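Long-range contacts in Lys-gingipain catalytic subunit (Porphyromonas gingivalis, PDB 6I9A), which cleaves proteins after lysine residues as a secreted cysteine protease, degrading proteins such as haemoglobin, collagen and immunoglobulins: residues G94-K99 against Y353-H358; L150-L155 against G185-Y190; N386-S391 against T425-E430. All coordinates share one frame; numbering follows the deposited sequence.

How the interactions relate
Interactions 1 and 2 belong to the catalytic part of the chain and reach the same mixed sheet. Interaction 1 is largely buried and joins a loop to the segment leading into edge strand 357-361. Interaction 2 is partly buried and pairs edge strand 188-192 with its neighbour. Their centres are about 32 Å apart. Interaction 3 lies in the C-terminal Ig-like domain, with its centre about 45 Å from that of interaction 1. It is partly buried, with exposed residues among those that touch. The chemistry changes with place: a carboxylate gripped by backbone N-H groups in 1, parallel backbone pairing in 2, and one direct bond with bridging waters in 3.

Interaction 1. Residues G94-K99 against Y353-H358; sequences GKKTKK and YWEAYH
The carboxylate of Glu355 receives three backbone N-H groups from the turn of Gly94-Lys99. Glu355 OE2 accepts from Lys95 N at 2.8 Å, on its syn side and 27° out of the carboxylate plane. OE1 accepts twice. Lys96 N lies 2.8 Å from Glu355 OE1, again on the syn side. Thr97 N approaches Glu355 OE1 at 3.0 Å, almost in line with its C-O bond, with an angle of 152° at the hydrogen. Tyr104 OH is a further partner of OE2, so both oxygens of this buried group are satisfied. The donated bonds would be expected to favour the ionised form.

The Glu355 chain is extended beyond CG (chi2 -177°), which carries CD out to the turn. Gly94 CA packs 3.4 Å from Glu355 OE1. Thr97 CG2 touches Glu355 CB at 3.6 Å. Thr97 OG1 accepts from Lys99 N, which closes an ST turn. Water 1 lies between Thr97 OG1 and Glu355 O, which also pairs with Thr101 OG1. Lys98 NZ bonds to Lys95 O at 2.8 Å, within the turn.

Glu355 sits near the end of helix 350-356, just before strand 357-361 on the edge of the mixed sheet. The turn links strands 92-93 and 100-101. Thr97 also touches Tyr352 of that helix and, with Ala356, Pro281 in a loop.

Interaction 2. Residues L150-L155 against G185-Y190; sequences LEKVLL and GYTDVY
Backbone hydrogen bonds join Lys152-Leu155 to Asp188-Tyr190 as parallel strands. Val153 N donates to Asp188 O at 3.0 Å, and Tyr190 N to Val153 O at 2.9 Å. Leu155 N then bonds to Tyr190 O at 2.9 Å. Before the strands, Glu151 O takes two weak bonds, from Thr187 N and Asp188 N.

Apolar contacts lie on both faces. On one, Val153 CG1 meets Tyr186 CE1 at 3.5 Å, the two side chains crossing at about a right angle. Val153 CG2 lies beside Val189 CG1 at 3.9 Å; CG1 of Val189 is anti to its backbone N (chi1 178°) and also touches Leu155 CD1. On the other face, Leu154 CD1 packs on Tyr190 CB.

Polar side chains gather where the two strands begin. In one of its two conformers Lys152 runs beside Asp188, with NZ too far from Asp188 OD1 for a salt bridge. Thr187 OG1 donates to that OD1. Two waters bridge Glu151: one from OE1 to Gly185 O, the other from OE2 to Thr187 OG1.

Helix 163-178 packs against Leu155 and Val189. Strand 152-157, this helix and strand 188-192 form a beta-alpha-beta crossover at the edge of the mixed sheet.

Interaction 3. Residues N386-S391 against T425-E430; sequences NQASYS and TKQITE
Gln427 has CG anti to its carbonyl carbon (chi1 -63°) and CD anti to CA (chi2 -171°), and this extended chain reaches across Asn386-Ala388. Gln427 CG lies 3.5 Å from Gln387 O. Its amide then spans the backbone: Gln427 OE1 is 3.3 Å from Asn386 C, and Gln427 NE2 is 3.6 Å from Ala388 CA. Asn386 OD1 meets Thr429 CG2 at 3.6 Å, the two side chains crossing at about a right angle.

The direct hydrogen bond between the segments is Asn386 N to Ile428 O, 2.8 Å long and 155° at the hydrogen. Ile428 CD1 rests 3.7 Å from Tyr390 OH and also touches CE2 of that ring obliquely.

Waters make the other polar links. Water 4 donates to both Asn386 OD1 and Gln427 OE1. Water 6 accepts from Gln387 N and Ile428 N and donates to Tyr390 OH at 2.8 Å. Tyr390 OH also bonds to Pro384 O.

The loop before strand 389-394, with Tyr390 from that strand, thus meets the loop between strands 419-424 and 432-439 in the Ig-like domain. With one direct bond, the polar matching of these loops rests largely on bound water, beside a small apolar contact of Tyr390 and Ile428.

Interaction 1. Residues G94-K99 against Y353-H358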
loop_
_atom_site.group_PDB
_atom_site.type_symbol
_atom_site.label_atom_id
_atom_site.label_comp_id
_atom_site.label_asym_id
_atom_site.label_seq_id
_atom_site.Cartn_x
_atom_site.Cartn_y
_atom_site.Cartn_z
ATOM N N GLY A 94 -20.527 6.350 -2.132
ATOM C CA GLY A 94 -20.276 6.969 -0.835
ATOM C C GLY A 94 -21.450 7.846 -0.394
ATOM O O GLY A 94 -22.094 8.480 -1.234
ATOM N N LYS A 95 -21.714 7.868 0.922
ATOM C CA LYS A 95 -22.771 8.713 1.528
ATOM C C LYS A 95 -22.391 10.176 1.342
ATOM O O LYS A 95 -23.259 11.028 1.089
ATOM C CB LYS A 95 -22.943 8.400 3.033
ATOM C CG LYS A 95 -23.969 9.323 3.750
ATOM C CD LYS A 95 -24.151 9.091 5.254
ATOM C CE LYS A 95 -25.061 10.171 5.771
ATOM N NZ LYS A 95 -25.540 9.870 7.134
ATOM N N LYS A 96 -21.088 10.473 1.464
ATOM C CA LYS A 96 -20.608 11.846 1.325
ATOM C C LYS A 96 -20.061 12.101 -0.056
ATOM O O LYS A 96 -20.269 13.186 -0.623
ATOM C CB LYS A 96 -19.514 12.133 2.371
ATOM C CG LYS A 96 -19.902 11.845 3.821
ATOM C CD LYS A 96 -21.220 12.555 4.180
ATOM C CE LYS A 96 -21.559 12.409 5.624
ATOM N NZ LYS A 96 -22.975 12.867 5.870
ATOM N N THR A 97 -19.350 11.131 -0.624
ATOM C CA THR A 97 -18.697 11.401 -1.914
ATOM C C THR A 97 -19.630 11.288 -3.093
ATOM O O THR A 97 -19.344 11.894 -4.121
ATOM C CB THR A 97 -17.522 10.448 -2.140
ATOM O OG1 THR A 97 -18.063 9.118 -2.298
ATOM C CG2 THR A 97 -16.536 10.540 -0.986
ATOM N N LYS A 98 -20.692 10.451 -2.983
ATOM C CA LYS A 98 -21.593 10.193 -4.108
ATOM C C LYS A 98 -20.842 9.512 -5.261
ATOM O O LYS A 98 -21.351 9.493 -6.370
ATOM C CB LYS A 98 -22.302 11.474 -4.613
ATOM C CG LYS A 98 -22.803 12.443 -3.516
ATOM C CD LYS A 98 -23.725 11.781 -2.566
ATOM C CE LYS A 98 -24.298 12.774 -1.568
ATOM N NZ LYS A 98 -25.243 12.076 -0.650
ATOM N N LYS A 99 -19.672 8.917 -4.964
ATOM C CA LYS A 99 -18.868 8.223 -5.974
ATOM C C LYS A 99 -18.507 6.865 -5.413
ATOM O O LYS A 99 -18.621 6.635 -4.219
ATOM C CB LYS A 99 -17.593 9.010 -6.325
ATOM C CG LYS A 99 -17.870 10.427 -6.856
ATOM C CD LYS A 99 -18.607 10.476 -8.190
ATOM C CE LYS A 99 -18.919 11.953 -8.508
ATOM N NZ LYS A 99 -19.537 12.100 -9.822
ATOM N N TYR A 353 -13.230 11.956 3.250
ATOM C CA TYR A 353 -11.861 11.469 2.943
ATOM C C TYR A 353 -11.727 9.966 3.126
ATOM O O TYR A 353 -11.112 9.306 2.270
ATOM C CB TYR A 353 -10.783 12.226 3.747
ATOM C CG TYR A 353 -10.178 13.304 2.858
ATOM C CD1 TYR A 353 -8.840 13.251 2.475
ATOM C CD2 TYR A 353 -10.974 14.309 2.306
ATOM C CE1 TYR A 353 -8.316 14.165 1.561
ATOM C CE2 TYR A 353 -10.476 15.179 1.344
ATOM C CZ TYR A 353 -9.149 15.100 0.979
ATOM O OH TYR A 353 -8.668 15.978 0.048
ATOM N N TRP A 354 -12.331 9.394 4.186
ATOM C CA TRP A 354 -12.253 7.936 4.357
ATOM C C TRP A 354 -12.979 7.238 3.230
ATOM O O TRP A 354 -12.531 6.161 2.821
ATOM C CB TRP A 354 -12.781 7.553 5.741
ATOM C CG TRP A 354 -11.841 7.938 6.850
ATOM C CD1 TRP A 354 -11.909 9.058 7.651
ATOM C CD2 TRP A 354 -10.631 7.250 7.211
ATOM N NE1 TRP A 354 -10.833 9.090 8.506
ATOM C CE2 TRP A 354 -10.020 7.988 8.258
ATOM C CE3 TRP A 354 -9.993 6.099 6.727
ATOM C CZ2 TRP A 354 -8.818 7.582 8.859
ATOM C CZ3 TRP A 354 -8.830 5.688 7.338
ATOM C CH2 TRP A 354 -8.225 6.433 8.371
ATOM N N GLU A 355 -14.082 7.803 2.691
ATOM C CA GLU A 355 -14.750 7.229 1.526
ATOM C C GLU A 355 -13.976 7.467 0.215
ATOM O O GLU A 355 -14.183 6.733 -0.761
ATOM C CB GLU A 355 -16.135 7.856 1.348
ATOM C CG GLU A 355 -17.194 7.426 2.355
ATOM C CD GLU A 355 -18.555 8.026 2.079
ATOM O OE1 GLU A 355 -18.652 9.043 1.351
ATOM O OE2 GLU A 355 -19.544 7.450 2.577
ATOM N N ALA A 356 -13.194 8.545 0.153
ATOM C CA ALA A 356 -12.604 9.003 -1.099
ATOM C C ALA A 356 -11.341 8.241 -1.523
ATOM O O ALA A 356 -11.214 7.818 -2.666
ATOM C CB ALA A 356 -12.251 10.492 -0.984
ATOM N N TYR A 357 -10.362 8.161 -0.601
ATOM C CA TYR A 357 -9.043 7.625 -0.960
ATOM C C TYR A 357 -9.042 6.120 -1.024
ATOM O O TYR A 357 -9.675 5.429 -0.182
ATOM C CB TYR A 357 -7.975 8.183 -0.032
ATOM C CG TYR A 357 -7.374 9.480 -0.562
ATOM C CD1 TYR A 357 -7.955 10.723 -0.283
ATOM C CD2 TYR A 357 -6.274 9.461 -1.411
ATOM C CE1 TYR A 357 -7.425 11.898 -0.813
ATOM C CE2 TYR A 357 -5.732 10.635 -1.917
ATOM C CZ TYR A 357 -6.302 11.849 -1.605
ATOM O OH TYR A 357 -5.703 12.979 -2.116
ATOM N N HIS A 358 -8.345 5.593 -2.022
ATOM C CA HIS A 358 -8.225 4.151 -2.223
ATOM C C HIS A 358 -6.822 3.783 -2.582
ATOM O O HIS A 358 -6.093 4.573 -3.184
ATOM C CB HIS A 358 -9.140 3.732 -3.405
ATOM C CG HIS A 358 -10.607 3.779 -3.068
ATOM N ND1 HIS A 358 -11.300 4.960 -3.021
ATOM C CD2 HIS A 358 -11.449 2.771 -2.709
ATOM C CE1 HIS A 358 -12.547 4.645 -2.642
ATOM N NE2 HIS A 358 -12.678 3.333 -2.437
HETATM O O HOH W 1 -15.794 7.672 -2.920
#

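Interaction 2. Residues L150-L155 against G185-Y190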
loop_
_atom_site.group_PDB
_atom_site.type_symbol
_atom_site.label_atom_id
_atom_site.label_comp_id
_atom_site.label_asym_id
_atom_site.label_seq_id
_atom_site.Cartn_x
_atom_site.Cartn_y
_atom_site.Cartn_z
ATOM N N LEU A 150 15.793 2.840 -6.787
ATOM C CA LEU A 150 15.133 2.962 -5.485
ATOM C C LEU A 150 15.594 4.227 -4.751
ATOM O O LEU A 150 14.911 4.702 -3.823
ATOM C CB LEU A 150 15.446 1.732 -4.634
ATOM C CG LEU A 150 14.858 0.436 -5.148
ATOM C CD1 LEU A 150 15.304 -0.743 -4.315
ATOM C CD2 LEU A 150 13.320 0.485 -5.163
ATOM N N GLU A 151 16.711 4.838 -5.180
ATOM C CA GLU A 151 17.288 6.018 -4.545
ATOM C C GLU A 151 16.786 7.305 -5.198
ATOM O O GLU A 151 17.352 8.383 -4.934
ATOM C CB GLU A 151 18.825 5.949 -4.600
ATOM C CG GLU A 151 19.336 4.659 -3.927
ATOM C CD GLU A 151 20.843 4.495 -4.063
ATOM O OE1 GLU A 151 21.525 4.408 -3.019
ATOM O OE2 GLU A 151 21.347 4.468 -5.222
ATOM N N LYS A 152 15.727 7.213 -5.997
ATOM C CA LYS A 152 15.251 8.353 -6.787
ATOM C C LYS A 152 13.750 8.504 -6.637
ATOM O O LYS A 152 13.036 7.493 -6.548
ATOM C CB LYS A 152 15.623 8.126 -8.263
ATOM C CG LYS A 152 17.096 7.696 -8.434
ATOM C CD LYS A 152 17.485 7.576 -9.891
ATOM C CE LYS A 152 18.896 7.036 -10.031
ATOM N NZ LYS A 152 19.200 6.718 -11.441
ATOM N N VAL A 153 13.257 9.753 -6.637
ATOM C CA VAL A 153 11.821 10.021 -6.504
ATOM C C VAL A 153 11.465 11.168 -7.424
ATOM O O VAL A 153 12.349 11.941 -7.849
ATOM C CB VAL A 153 11.363 10.332 -5.050
ATOM C CG1 VAL A 153 11.700 9.188 -4.103
ATOM C CG2 VAL A 153 11.927 11.655 -4.533
ATOM N N LEU A 154 10.153 11.290 -7.715
ATOM C CA LEU A 154 9.587 12.385 -8.505
ATOM C C LEU A 154 8.470 13.025 -7.692
ATOM O O LEU A 154 7.515 12.364 -7.284
ATOM C CB LEU A 154 9.045 11.851 -9.822
ATOM C CG LEU A 154 8.318 12.892 -10.710
ATOM C CD1 LEU A 154 9.232 14.053 -11.128
ATOM C CD2 LEU A 154 7.689 12.215 -11.901
ATOM N N LEU A 155 8.613 14.355 -7.455
ATOM C CA LEU A 155 7.648 15.142 -6.651
ATOM C C LEU A 155 7.206 16.344 -7.456
ATOM O O LEU A 155 8.059 17.110 -7.952
ATOM C CB LEU A 155 8.343 15.594 -5.372
ATOM C CG LEU A 155 8.936 14.487 -4.484
ATOM C CD1 LEU A 155 9.712 15.096 -3.310
ATOM C CD2 LEU A 155 7.811 13.549 -3.941
ATOM N N GLY A 185 19.275 9.075 1.978
ATOM C CA GLY A 185 19.756 8.160 0.942
ATOM C C GLY A 185 19.264 8.396 -0.461
ATOM O O GLY A 185 19.630 7.618 -1.342
ATOM N N TYR A 186 18.478 9.430 -0.709
ATOM C CA TYR A 186 17.989 9.695 -2.057
ATOM C C TYR A 186 19.001 10.499 -2.830
ATOM O O TYR A 186 19.334 11.633 -2.430
ATOM C CB TYR A 186 16.636 10.432 -2.028
ATOM C CG TYR A 186 15.554 9.538 -1.468
ATOM C CD1 TYR A 186 14.892 8.622 -2.283
ATOM C CD2 TYR A 186 15.129 9.662 -0.149
ATOM C CE1 TYR A 186 13.876 7.800 -1.779
ATOM C CE2 TYR A 186 14.106 8.862 0.354
ATOM C CZ TYR A 186 13.455 7.965 -0.478
ATOM O OH TYR A 186 12.427 7.200 0.038
ATOM N N THR A 187 19.520 9.904 -3.897
ATOM C CA THR A 187 20.533 10.542 -4.734
ATOM C C THR A 187 19.935 11.500 -5.743
ATOM O O THR A 187 20.647 12.378 -6.237
ATOM C CB THR A 187 21.325 9.450 -5.512
ATOM O OG1 THR A 187 20.423 8.697 -6.325
ATOM C CG2 THR A 187 22.071 8.502 -4.561
ATOM N N ASP A 188 18.663 11.309 -6.117
ATOM C CA ASP A 188 18.016 12.115 -7.148
ATOM C C ASP A 188 16.586 12.385 -6.741
ATOM O O ASP A 188 15.751 11.469 -6.725
ATOM C CB ASP A 188 18.058 11.386 -8.489
ATOM C CG ASP A 188 19.470 11.094 -8.955
ATOM O OD1 ASP A 188 20.011 10.029 -8.602
ATOM O OD2 ASP A 188 20.079 11.975 -9.600
ATOM N N VAL A 189 16.316 13.613 -6.358
ATOM C CA VAL A 189 15.005 14.039 -5.921
ATOM C C VAL A 189 14.507 14.963 -7.019
ATOM O O VAL A 189 14.739 16.183 -7.000
ATOM C CB VAL A 189 15.038 14.652 -4.528
ATOM C CG1 VAL A 189 13.641 15.120 -4.126
ATOM C CG2 VAL A 189 15.584 13.656 -3.506
ATOM N N TYR A 190 13.895 14.376 -8.045
ATOM C CA TYR A 190 13.397 15.169 -9.175
ATOM C C TYR A 190 12.170 15.901 -8.683
ATOM O O TYR A 190 11.232 15.268 -8.203
ATOM C CB TYR A 190 13.052 14.267 -10.348
ATOM C CG TYR A 190 14.136 13.299 -10.770
ATOM C CD1 TYR A 190 15.329 13.748 -11.336
ATOM C CD2 TYR A 190 13.941 11.924 -10.659
ATOM C CE1 TYR A 190 16.301 12.842 -11.773
ATOM C CE2 TYR A 190 14.870 11.020 -11.131
ATOM C CZ TYR A 190 16.053 11.482 -11.662
ATOM O OH TYR A 190 16.945 10.545 -12.158
HETATM O O HOH W 2 20.239 5.020 -0.697
HETATM O O HOH W 3 21.238 6.238 -7.318
#

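Interaction 3. Residues N386-S391 against T425-E430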
loop_
_atom_site.group_PDB
_atom_site.type_symbol
_atom_site.label_atom_id
_atom_site.label_comp_id
_atom_site.label_asym_id
_atom_site.label_seq_id
_atom_site.Cartn_x
_atom_site.Cartn_y
_atom_site.Cartn_z
ATOM N N ASN A 386 8.191 -32.301 14.408
ATOM C CA ASN A 386 7.230 -32.360 15.508
ATOM C C ASN A 386 7.574 -31.418 16.644
ATOM O O ASN A 386 7.410 -31.748 17.828
ATOM C CB ASN A 386 7.109 -33.827 16.047
ATOM C CG ASN A 386 6.760 -34.771 14.926
ATOM O OD1 ASN A 386 5.712 -34.688 14.314
ATOM N ND2 ASN A 386 7.672 -35.669 14.620
ATOM N N GLN A 387 8.008 -30.188 16.275
ATOM C CA GLN A 387 8.314 -29.152 17.272
ATOM C C GLN A 387 7.281 -28.039 17.207
ATOM O O GLN A 387 6.910 -27.620 16.096
ATOM C CB GLN A 387 9.710 -28.527 17.076
ATOM C CG GLN A 387 10.880 -29.497 17.104
ATOM C CD GLN A 387 10.939 -30.244 18.397
ATOM O OE1 GLN A 387 10.879 -29.654 19.480
ATOM N NE2 GLN A 387 11.002 -31.579 18.292
ATOM N N ALA A 388 6.873 -27.513 18.351
ATOM C CA ALA A 388 5.906 -26.432 18.437
ATOM C C ALA A 388 6.514 -25.100 18.005
ATOM O O ALA A 388 5.752 -24.193 17.627
ATOM C CB ALA A 388 5.376 -26.309 19.870
ATOM N N SER A 389 7.829 -24.969 18.083
ATOM C CA SER A 389 8.476 -23.719 17.662
ATOM C C SER A 389 9.899 -23.971 17.340
ATOM O O SER A 389 10.463 -25.011 17.746
ATOM C CB SER A 389 8.347 -22.656 18.752
ATOM O OG SER A 389 9.063 -23.011 19.927
ATOM N N TYR A 390 10.533 -23.008 16.642
ATOM C CA TYR A 390 11.955 -22.986 16.374
ATOM C C TYR A 390 12.487 -21.605 16.627
ATOM O O TYR A 390 11.803 -20.628 16.340
ATOM C CB TYR A 390 12.322 -23.346 14.928
ATOM C CG TYR A 390 11.775 -24.669 14.446
ATOM C CD1 TYR A 390 12.404 -25.871 14.772
ATOM C CD2 TYR A 390 10.638 -24.722 13.650
ATOM C CE1 TYR A 390 11.898 -27.090 14.329
ATOM C CE2 TYR A 390 10.137 -25.930 13.176
ATOM C CZ TYR A 390 10.770 -27.116 13.518
ATOM O OH TYR A 390 10.220 -28.301 13.076
ATOM N N SER A 391 13.726 -21.480 17.071
ATOM C CA SER A 391 14.389 -20.171 17.173
ATOM C C SER A 391 15.167 -19.940 15.899
ATOM O O SER A 391 15.891 -20.805 15.410
ATOM C CB SER A 391 15.308 -20.146 18.395
ATOM O OG SER A 391 16.267 -21.195 18.372
ATOM N N THR A 425 2.156 -23.222 13.625
ATOM C CA THR A 425 0.723 -23.493 13.605
ATOM C C THR A 425 0.449 -24.789 12.857
ATOM O O THR A 425 -0.569 -25.451 13.091
ATOM C CB THR A 425 -0.024 -22.294 13.038
ATOM O OG1 THR A 425 0.538 -21.948 11.767
ATOM C CG2 THR A 425 0.004 -21.114 14.013
ATOM N N LYS A 426 1.363 -25.178 11.967
ATOM C CA LYS A 426 1.401 -26.480 11.313
ATOM C C LYS A 426 2.772 -27.033 11.607
ATOM O O LYS A 426 3.774 -26.452 11.204
ATOM C CB LYS A 426 1.143 -26.363 9.803
ATOM C CG LYS A 426 1.158 -27.734 9.105
ATOM C CD LYS A 426 0.903 -27.560 7.575
ATOM C CE LYS A 426 1.067 -28.863 6.811
ATOM N NZ LYS A 426 0.136 -29.907 7.282
ATOM N N GLN A 427 2.843 -28.168 12.332
ATOM C CA GLN A 427 4.159 -28.701 12.639
ATOM C C GLN A 427 4.743 -29.428 11.436
ATOM O O GLN A 427 4.028 -29.829 10.516
ATOM C CB GLN A 427 4.130 -29.615 13.888
ATOM C CG GLN A 427 3.731 -28.853 15.151
ATOM C CD GLN A 427 3.912 -29.685 16.386
ATOM O OE1 GLN A 427 4.382 -30.844 16.333
ATOM N NE2 GLN A 427 3.591 -29.090 17.505
ATOM N N ILE A 428 6.096 -29.529 11.421
ATOM C CA ILE A 428 6.789 -30.266 10.362
ATOM C C ILE A 428 6.770 -31.749 10.719
ATOM O O ILE A 428 7.305 -32.158 11.751
ATOM C CB ILE A 428 8.225 -29.729 10.203
ATOM C CG1 ILE A 428 8.159 -28.270 9.691
ATOM C CG2 ILE A 428 9.067 -30.601 9.263
ATOM C CD1 ILE A 428 9.533 -27.580 9.532
ATOM N N THR A 429 6.113 -32.524 9.884
ATOM C CA THR A 429 5.986 -33.981 10.143
ATOM C C THR A 429 6.497 -34.803 8.987
ATOM O O THR A 429 6.395 -36.052 9.033
ATOM C CB THR A 429 4.521 -34.345 10.356
ATOM O OG1 THR A 429 3.854 -34.153 9.109
ATOM C CG2 THR A 429 3.872 -33.537 11.449
ATOM N N GLU A 430 6.956 -34.139 7.905
ATOM C CA GLU A 430 7.381 -34.810 6.679
ATOM C C GLU A 430 8.716 -34.268 6.206
ATOM O O GLU A 430 9.012 -33.059 6.386
ATOM C CB GLU A 430 6.349 -34.576 5.555
ATOM C CG GLU A 430 4.898 -34.940 5.830
ATOM C CD GLU A 430 4.664 -36.390 6.206
ATOM O OE1 GLU A 430 5.292 -37.279 5.583
ATOM O OE2 GLU A 430 3.855 -36.637 7.128
HETATM O O HOH W 4 3.511 -33.149 15.147
HETATM O O HOH W 5 7.969 -36.967 11.932
HETATM O O HOH W 6 7.525 -28.662 13.699
#